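Local coordinates for protein probable sugar kinase (Clostridium perfringens, PDB 3KZH) that probably phosphorylates a sugar, as a kinase of the pfkB (ribokinase-like) carbohydrate kinase family, and binds beta-D-glucopyranose, at residues I48-A53 with V75-K80; S284-S289 with T293-M298. One frame throughout, in Å; residues are numbered along the deposited sequence.

Overall arrangement
Both contacts lie in the ribokinase-like body of the chain, with centres about 15 Å apart. Contact 1 joins helix 44-54 to helix 69-81 near the edge strand 83-84 of the main sheet; contact 2 packs the end of helix 273-288 against the loop that leads to helix 300-308. Each is partly buried, but the chemistry differs: contact 1 is one polar pair with little surface buried, whereas contact 2 buries about four times as much and is mostly apolar. Helix 44-54 links them, since E50 and N51 both touch I294, and N51 also touches M298. The side chain of T287 in contact 2 is about 10 Å from the bound beta-D-glucopyranose.

Contact 1 of 2, residues I48-A53 with V75-K80; sequences IAENMA and VEHSKK
Two helices of the ribokinase-like fold, 44-54 and 69-81, meet beside strand 83-84 at the edge of the main sheet, and of the two segments only E50 and H77 meet across the gap. The backbones stay well apart, with CA of E50 7.7 Å from CA of S78, and the two segments bury just 69 Å² between them. E50 reaches across with its chain extended and CG anti to the backbone N (chi1 -164°). H77 swings its ring out in the same way (chi1 -175°), presenting its NE2 end. The H77 NE2 to E50 OE1 distance is 3.3 Å, a weak hydrogen bond with an N-H...O angle of 156°. The carboxylate stands almost perpendicular to the imidazole, and its CD lies in the ring plane at the ring edge, 3.4 Å from H77 NE2. Y83 touches both side chains, and the ring of F41 meets that of H77. The carboxylate has stronger partners on its own helix: R46 forms a salt bridge to OE1 and R54 one to OE2. With an arginine at each oxygen, E50 is probably kept ionised, and the histidine adds a lesser third polar contact to a group already held in place.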
ATOM      1  N   ILE A  48      -0.720  -6.164  18.739  1.00 19.04           N
ATOM      2  CA  ILE A  48      -0.775  -5.916  20.191  1.00 19.16           C
ATOM      3  C   ILE A  48      -0.779  -4.405  20.455  1.00 17.55           C
ATOM      4  O   ILE A  48      -1.684  -3.903  21.125  1.00 10.91           O
ATOM      5  CB  ILE A  48       0.402  -6.610  20.978  1.00 18.37           C
ATOM      6  CG1 ILE A  48       0.256  -8.133  20.911  1.00 20.07           C
ATOM      7  CG2 ILE A  48       0.415  -6.183  22.447  1.00 16.68           C
ATOM      8  CD1 ILE A  48       1.455  -8.932  21.427  1.00 17.37           C
ATOM      9  N   ALA A  49       0.194  -3.707  19.858  1.00 14.33           N
ATOM     10  CA  ALA A  49       0.351  -2.257  19.962  1.00 15.44           C
ATOM     11  C   ALA A  49      -0.890  -1.486  19.505  1.00 16.22           C
ATOM     12  O   ALA A  49      -1.267  -0.504  20.152  1.00 13.80           O
ATOM     13  CB  ALA A  49       1.554  -1.812  19.180  1.00 12.69           C
ATOM     14  N   GLU A  50      -1.545  -1.966  18.438  1.00 17.92           N
ATOM     15  CA  GLU A  50      -2.775  -1.333  17.926  1.00 19.85           C
ATOM     16  C   GLU A  50      -3.910  -1.472  18.942  1.00 18.97           C
ATOM     17  O   GLU A  50      -4.506  -0.460  19.328  1.00 18.35           O
ATOM     18  CB  GLU A  50      -3.230  -1.881  16.548  1.00 18.93           C
ATOM     19  CG  GLU A  50      -4.266  -0.944  15.886  1.00 21.76           C
ATOM     20  CD  GLU A  50      -4.984  -1.462  14.638  1.00 22.73           C
ATOM     21  OE1 GLU A  50      -4.403  -2.207  13.826  1.00 20.88           O
ATOM     22  OE2 GLU A  50      -6.157  -1.073  14.445  1.00 24.13           O
ATOM     23  N   ASN A  51      -4.135  -2.702  19.419  1.00 16.35           N
ATOM     24  CA  ASN A  51      -5.179  -3.019  20.412  1.00 17.23           C
ATOM     25  C   ASN A  51      -5.016  -2.208  21.716  1.00 15.66           C
ATOM     26  O   ASN A  51      -6.003  -1.790  22.321  1.00 13.40           O
ATOM     27  CB  ASN A  51      -5.168  -4.516  20.766  1.00 17.72           C
ATOM     28  CG  ASN A  51      -5.650  -5.409  19.644  1.00 18.14           C
ATOM     29  OD1 ASN A  51      -4.868  -6.157  19.041  1.00 10.96           O
ATOM     30  ND2 ASN A  51      -6.951  -5.391  19.405  1.00 19.77           N
HETATM   31  N   MSE A  52      -3.752  -1.954  22.084  1.00 14.87           N
HETATM   32  CA  MSE A  52      -3.353  -1.190  23.277  1.00 15.79           C
HETATM   33  C   MSE A  52      -3.680   0.303  23.139  1.00 13.89           C
HETATM   34  O   MSE A  52      -4.277   0.907  24.029  1.00  8.73           O
HETATM   35  CB  MSE A  52      -1.847  -1.350  23.542  1.00 18.49           C
HETATM   36  CG  MSE A  52      -1.480  -2.467  24.489  1.00 22.85           C
HETATM   37 SE   MSE A  52       0.385  -2.534  24.958  1.00 24.26          SE
HETATM   38  CE  MSE A  52       0.400  -4.335  25.753  1.00 21.49           C
ATOM     39  N   ALA A  53      -3.280   0.881  22.010  1.00 11.08           N
ATOM     40  CA  ALA A  53      -3.512   2.290  21.693  1.00 14.86           C
ATOM     41  C   ALA A  53      -5.015   2.549  21.536  1.00 15.09           C
ATOM     42  O   ALA A  53      -5.516   3.609  21.935  1.00 14.22           O
ATOM     43  CB  ALA A  53      -2.771   2.656  20.421  1.00  9.50           C
ATOM     44  N   VAL A  75       3.278   3.866   9.360  1.00 25.41           N
ATOM     45  CA  VAL A  75       3.463   5.104  10.118  1.00 23.15           C
ATOM     46  C   VAL A  75       2.199   5.945  10.167  1.00 22.90           C
ATOM     47  O   VAL A  75       1.802   6.388  11.246  1.00 18.37           O
ATOM     48  CB  VAL A  75       4.670   5.949   9.604  1.00 23.21           C
ATOM     49  CG1 VAL A  75       4.877   7.187  10.481  1.00 24.58           C
ATOM     50  CG2 VAL A  75       5.919   5.155   9.658  1.00 21.43           C
ATOM     51  N   GLU A  76       1.533   6.094   9.020  1.00 24.27           N
ATOM     52  CA  GLU A  76       0.285   6.857   8.953  1.00 24.31           C
ATOM     53  C   GLU A  76      -0.835   6.225   9.773  1.00 21.46           C
ATOM     54  O   GLU A  76      -1.579   6.934  10.450  1.00 18.54           O
ATOM     55  CB  GLU A  76      -0.176   7.073   7.500  1.00 26.79           C
ATOM     56  CG  GLU A  76       0.502   8.253   6.784  1.00 32.12           C
ATOM     57  CD  GLU A  76       0.393   9.580   7.549  1.00 35.24           C
ATOM     58  OE1 GLU A  76      -0.743  10.017   7.858  1.00 37.88           O
ATOM     59  OE2 GLU A  76       1.450  10.171   7.857  1.00 34.82           O
ATOM     60  N   HIS A  77      -0.895   4.890   9.777  1.00 21.14           N
ATOM     61  CA  HIS A  77      -1.907   4.165  10.551  1.00 21.86           C
ATOM     62  C   HIS A  77      -1.622   4.309  12.052  1.00 21.53           C
ATOM     63  O   HIS A  77      -2.547   4.450  12.844  1.00 18.92           O
ATOM     64  CB  HIS A  77      -1.947   2.693  10.140  1.00 20.14           C
ATOM     65  CG  HIS A  77      -3.037   1.903  10.799  1.00 17.86           C
ATOM     66  ND1 HIS A  77      -4.368   2.057  10.475  1.00 15.76           N
ATOM     67  CD2 HIS A  77      -2.993   0.943  11.750  1.00 15.95           C
ATOM     68  CE1 HIS A  77      -5.094   1.222  11.198  1.00 16.38           C
ATOM     69  NE2 HIS A  77      -4.283   0.536  11.978  1.00 18.50           N
ATOM     70  N   SER A  78      -0.334   4.362  12.402  1.00 22.86           N
ATOM     71  CA  SER A  78       0.105   4.527  13.784  1.00 25.33           C
ATOM     72  C   SER A  78      -0.226   5.896  14.361  1.00 25.54           C
ATOM     73  O   SER A  78      -0.530   6.008  15.547  1.00 23.35           O
ATOM     74  CB  SER A  78       1.599   4.201  13.928  1.00 27.10           C
ATOM     75  OG  SER A  78       2.457   5.161  13.345  1.00 29.53           O
ATOM     76  N   LYS A  79      -0.197   6.922  13.508  1.00 26.32           N
ATOM     77  CA  LYS A  79      -0.529   8.296  13.907  1.00 28.81           C
ATOM     78  C   LYS A  79      -2.045   8.459  14.025  1.00 26.35           C
ATOM     79  O   LYS A  79      -2.521   9.250  14.837  1.00 26.25           O
ATOM     80  CB  LYS A  79       0.030   9.319  12.912  1.00 31.03           C
ATOM     81  CG  LYS A  79       1.551   9.437  12.897  1.00 35.12           C
ATOM     82  CD  LYS A  79       1.982  10.306  11.735  1.00 37.50           C
ATOM     83  CE  LYS A  79       3.472  10.528  11.709  1.00 41.26           C
ATOM     84  NZ  LYS A  79       3.896  11.215  10.447  1.00 44.91           N
ATOM     85  N   LYS A  80      -2.789   7.682  13.237  1.00 25.07           N
ATOM     86  CA  LYS A  80      -4.251   7.705  13.252  1.00 26.01           C
ATOM     87  C   LYS A  80      -4.788   7.022  14.522  1.00 24.55           C
ATOM     88  O   LYS A  80      -5.662   7.573  15.199  1.00 22.12           O
ATOM     89  CB  LYS A  80      -4.802   7.016  11.998  1.00 28.81           C
ATOM     90  CG  LYS A  80      -6.324   6.954  11.896  1.00 31.94           C
ATOM     91  CD  LYS A  80      -6.767   5.975  10.820  1.00 35.82           C
ATOM     92  CE  LYS A  80      -8.260   5.716  10.925  1.00 38.90           C
ATOM     93  NZ  LYS A  80      -8.750   4.682   9.974  1.00 41.80           N
TER

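Contact 2 of 2, residues S284-S289 with T293-M298; sequences SNITIS and TIHPDM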
ATOM      1  N   SER A 284     -10.346 -10.064  23.854  1.00 12.42           N
ATOM      2  CA  SER A 284     -10.092 -11.274  23.082  1.00 17.34           C
ATOM      3  C   SER A 284     -11.397 -11.762  22.457  1.00 19.07           C
ATOM      4  O   SER A 284     -11.403 -12.130  21.291  1.00 18.44           O
ATOM      5  CB  SER A 284      -9.471 -12.360  23.966  1.00 16.31           C
ATOM      6  OG  SER A 284      -9.120 -13.501  23.205  1.00 16.96           O
ATOM      7  N   ASN A 285     -12.502 -11.652  23.205  1.00 20.70           N
ATOM      8  CA  ASN A 285     -13.836 -12.060  22.747  1.00 24.79           C
ATOM      9  C   ASN A 285     -14.352 -11.212  21.588  1.00 26.24           C
ATOM     10  O   ASN A 285     -15.001 -11.739  20.696  1.00 27.48           O
ATOM     11  CB  ASN A 285     -14.873 -12.022  23.888  1.00 22.97           C
ATOM     12  CG  ASN A 285     -14.674 -13.118  24.933  1.00 22.41           C
ATOM     13  OD1 ASN A 285     -14.098 -14.186  24.668  1.00 21.15           O
ATOM     14  ND2 ASN A 285     -15.184 -12.860  26.136  1.00 21.25           N
ATOM     15  N   ILE A 286     -14.065  -9.906  21.616  1.00 27.57           N
ATOM     16  CA  ILE A 286     -14.481  -8.964  20.567  1.00 28.80           C
ATOM     17  C   ILE A 286     -13.753  -9.268  19.256  1.00 30.22           C
ATOM     18  O   ILE A 286     -14.362  -9.280  18.186  1.00 32.96           O
ATOM     19  CB  ILE A 286     -14.216  -7.478  20.982  1.00 28.25           C
ATOM     20  CG1 ILE A 286     -15.094  -7.089  22.173  1.00 25.69           C
ATOM     21  CG2 ILE A 286     -14.566  -6.527  19.852  1.00 28.42           C
ATOM     22  CD1 ILE A 286     -14.769  -5.742  22.792  1.00 23.95           C
ATOM     23  N   THR A 287     -12.460  -9.550  19.368  1.00 30.40           N
ATOM     24  CA  THR A 287     -11.615  -9.863  18.216  1.00 31.58           C
ATOM     25  C   THR A 287     -11.956 -11.235  17.622  1.00 32.48           C
ATOM     26  O   THR A 287     -11.892 -11.423  16.405  1.00 31.86           O
ATOM     27  CB  THR A 287     -10.127  -9.781  18.616  1.00 29.41           C
ATOM     28  OG1 THR A 287      -9.867  -8.490  19.168  1.00 28.15           O
ATOM     29  CG2 THR A 287      -9.224  -9.954  17.436  1.00 27.87           C
ATOM     30  N   ILE A 288     -12.379 -12.155  18.488  1.00 33.57           N
ATOM     31  CA  ILE A 288     -12.754 -13.512  18.092  1.00 36.04           C
ATOM     32  C   ILE A 288     -14.106 -13.562  17.353  1.00 36.12           C
ATOM     33  O   ILE A 288     -14.330 -14.451  16.534  1.00 33.23           O
ATOM     34  CB  ILE A 288     -12.691 -14.477  19.338  1.00 37.26           C
ATOM     35  CG1 ILE A 288     -11.871 -15.719  19.005  1.00 38.93           C
ATOM     36  CG2 ILE A 288     -14.074 -14.825  19.889  1.00 36.06           C
ATOM     37  CD1 ILE A 288     -11.448 -16.522  20.228  1.00 40.07           C
ATOM     38  N   SER A 289     -14.964 -12.572  17.620  1.00 38.06           N
ATOM     39  CA  SER A 289     -16.293 -12.467  17.012  1.00 41.39           C
ATOM     40  C   SER A 289     -16.313 -11.755  15.657  1.00 42.60           C
ATOM     41  O   SER A 289     -17.382 -11.578  15.071  1.00 43.95           O
ATOM     42  CB  SER A 289     -17.256 -11.752  17.965  1.00 43.06           C
ATOM     43  OG  SER A 289     -17.063 -10.341  17.949  1.00 44.28           O
ATOM     44  N   THR A 293      -8.573  -9.562  11.987  1.00 45.41           N
ATOM     45  CA  THR A 293      -7.645  -9.699  13.109  1.00 45.00           C
ATOM     46  C   THR A 293      -7.815  -8.645  14.205  1.00 43.90           C
ATOM     47  O   THR A 293      -7.376  -8.853  15.330  1.00 43.67           O
ATOM     48  CB  THR A 293      -6.180  -9.702  12.614  1.00 46.34           C
ATOM     49  OG1 THR A 293      -5.974  -8.604  11.713  1.00 46.25           O
ATOM     50  CG2 THR A 293      -5.859 -11.006  11.896  1.00 44.11           C
ATOM     51  N   ILE A 294      -8.383  -7.493  13.842  1.00 43.37           N
ATOM     52  CA  ILE A 294      -8.657  -6.385  14.770  1.00 43.29           C
ATOM     53  C   ILE A 294     -10.057  -5.861  14.435  1.00 41.16           C
ATOM     54  O   ILE A 294     -10.363  -5.622  13.266  1.00 41.21           O
ATOM     55  CB  ILE A 294      -7.608  -5.203  14.646  1.00 44.56           C
ATOM     56  CG1 ILE A 294      -6.265  -5.604  15.265  1.00 46.99           C
ATOM     57  CG2 ILE A 294      -8.073  -3.948  15.411  1.00 45.00           C
ATOM     58  CD1 ILE A 294      -5.084  -5.292  14.404  1.00 47.90           C
ATOM     59  N   HIS A 295     -10.898  -5.700  15.459  1.00 38.48           N
ATOM     60  CA  HIS A 295     -12.253  -5.179  15.275  1.00 38.50           C
ATOM     61  C   HIS A 295     -12.135  -3.668  15.034  1.00 37.93           C
ATOM     62  O   HIS A 295     -11.587  -2.947  15.875  1.00 35.16           O
ATOM     63  CB  HIS A 295     -13.133  -5.452  16.499  1.00 37.33           C
ATOM     64  CG  HIS A 295     -14.606  -5.331  16.230  1.00 39.49           C
ATOM     65  ND1 HIS A 295     -15.167  -4.219  15.638  1.00 41.73           N
ATOM     66  CD2 HIS A 295     -15.623  -6.189  16.459  1.00 42.02           C
ATOM     67  CE1 HIS A 295     -16.470  -4.403  15.512  1.00 41.63           C
ATOM     68  NE2 HIS A 295     -16.775  -5.589  16.002  1.00 43.07           N
ATOM     69  N   PRO A 296     -12.644  -3.176  13.878  1.00 38.03           N
ATOM     70  CA  PRO A 296     -12.609  -1.759  13.490  1.00 37.89           C
ATOM     71  C   PRO A 296     -13.198  -0.768  14.489  1.00 36.05           C
ATOM     72  O   PRO A 296     -12.735   0.367  14.576  1.00 35.34           O
ATOM     73  CB  PRO A 296     -13.411  -1.743  12.188  1.00 38.41           C
ATOM     74  CG  PRO A 296     -13.156  -3.079  11.618  1.00 40.02           C
ATOM     75  CD  PRO A 296     -13.324  -3.957  12.822  1.00 38.47           C
ATOM     76  N   ASP A 297     -14.191  -1.210  15.257  1.00 35.46           N
ATOM     77  CA  ASP A 297     -14.850  -0.333  16.217  1.00 36.67           C
ATOM     78  C   ASP A 297     -14.327  -0.396  17.629  1.00 34.45           C
ATOM     79  O   ASP A 297     -14.763   0.388  18.474  1.00 34.26           O
ATOM     80  CB  ASP A 297     -16.363  -0.573  16.236  1.00 39.94           C
ATOM     81  CG  ASP A 297     -17.011  -0.338  14.890  1.00 43.09           C
ATOM     82  OD1 ASP A 297     -16.488   0.471  14.087  1.00 44.44           O
ATOM     83  OD2 ASP A 297     -18.047  -0.987  14.631  1.00 46.87           O
HETATM   84  N   MSE A 298     -13.374  -1.290  17.883  1.00 31.76           N
HETATM   85  CA  MSE A 298     -12.829  -1.440  19.224  1.00 30.13           C
HETATM   86  C   MSE A 298     -12.101  -0.233  19.794  1.00 29.08           C
HETATM   87  O   MSE A 298     -11.222   0.374  19.161  1.00 26.86           O
HETATM   88  CB  MSE A 298     -11.971  -2.689  19.361  1.00 31.54           C
HETATM   89  CG  MSE A 298     -12.325  -3.490  20.607  1.00 35.45           C
HETATM   90 SE   MSE A 298     -10.800  -4.107  21.541  1.00 35.55          SE
HETATM   91  CE  MSE A 298     -10.608  -5.768  20.592  1.00 25.64           C
TER
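The hydroxyl OG1 of T287 is gripped by two groups, hydrogen-bonding to the OG of S258 and to the carbonyl O of M283 one helical turn back. It lies near the end of helix 273-288, where the chain of this ribokinase-like fold leaves the helix and doubles back, so that segment 293-298, in the loop that leads to helix 300-308, packs against the last turn of helix 273-288. The backbones come closest at T287 and H295, whose CA atoms are 5.6 Å apart. The methyl CE of M298, a selenomethionine, sits 3.2 Å from T287 OG1 and also comes near CB of I286; bends at chi2 and chi3 carry it there. The other branch of T287, CG2, lies tight against T293 O at 3.0 Å. With CG1 beside the backbone N (chi1 -66°), CG2 of I286 is placed anti to that N and meets both H295 and M298. It approaches the H295 ring obliquely, 3.6 Å from H295 CD2, and packs 3.8 Å from CG of M298. V303 of helix 300-308 touches both I286 and M298. The carbonyl O of I286 lies in the plane of the H295 ring at its edge, and accepts a bond from S289 OG at 2.9 Å. Residues H295 to M298 form a type I beta turn, in which M298 N bonds to H295 O at 3.2 Å. R54 holds the turn from outside through the carbonyl oxygens of P296 and M298. Within it, D297 N donates to H295 ND1 at 3.2 Å, nearly in the ring plane and with an N-H...N angle of 163°.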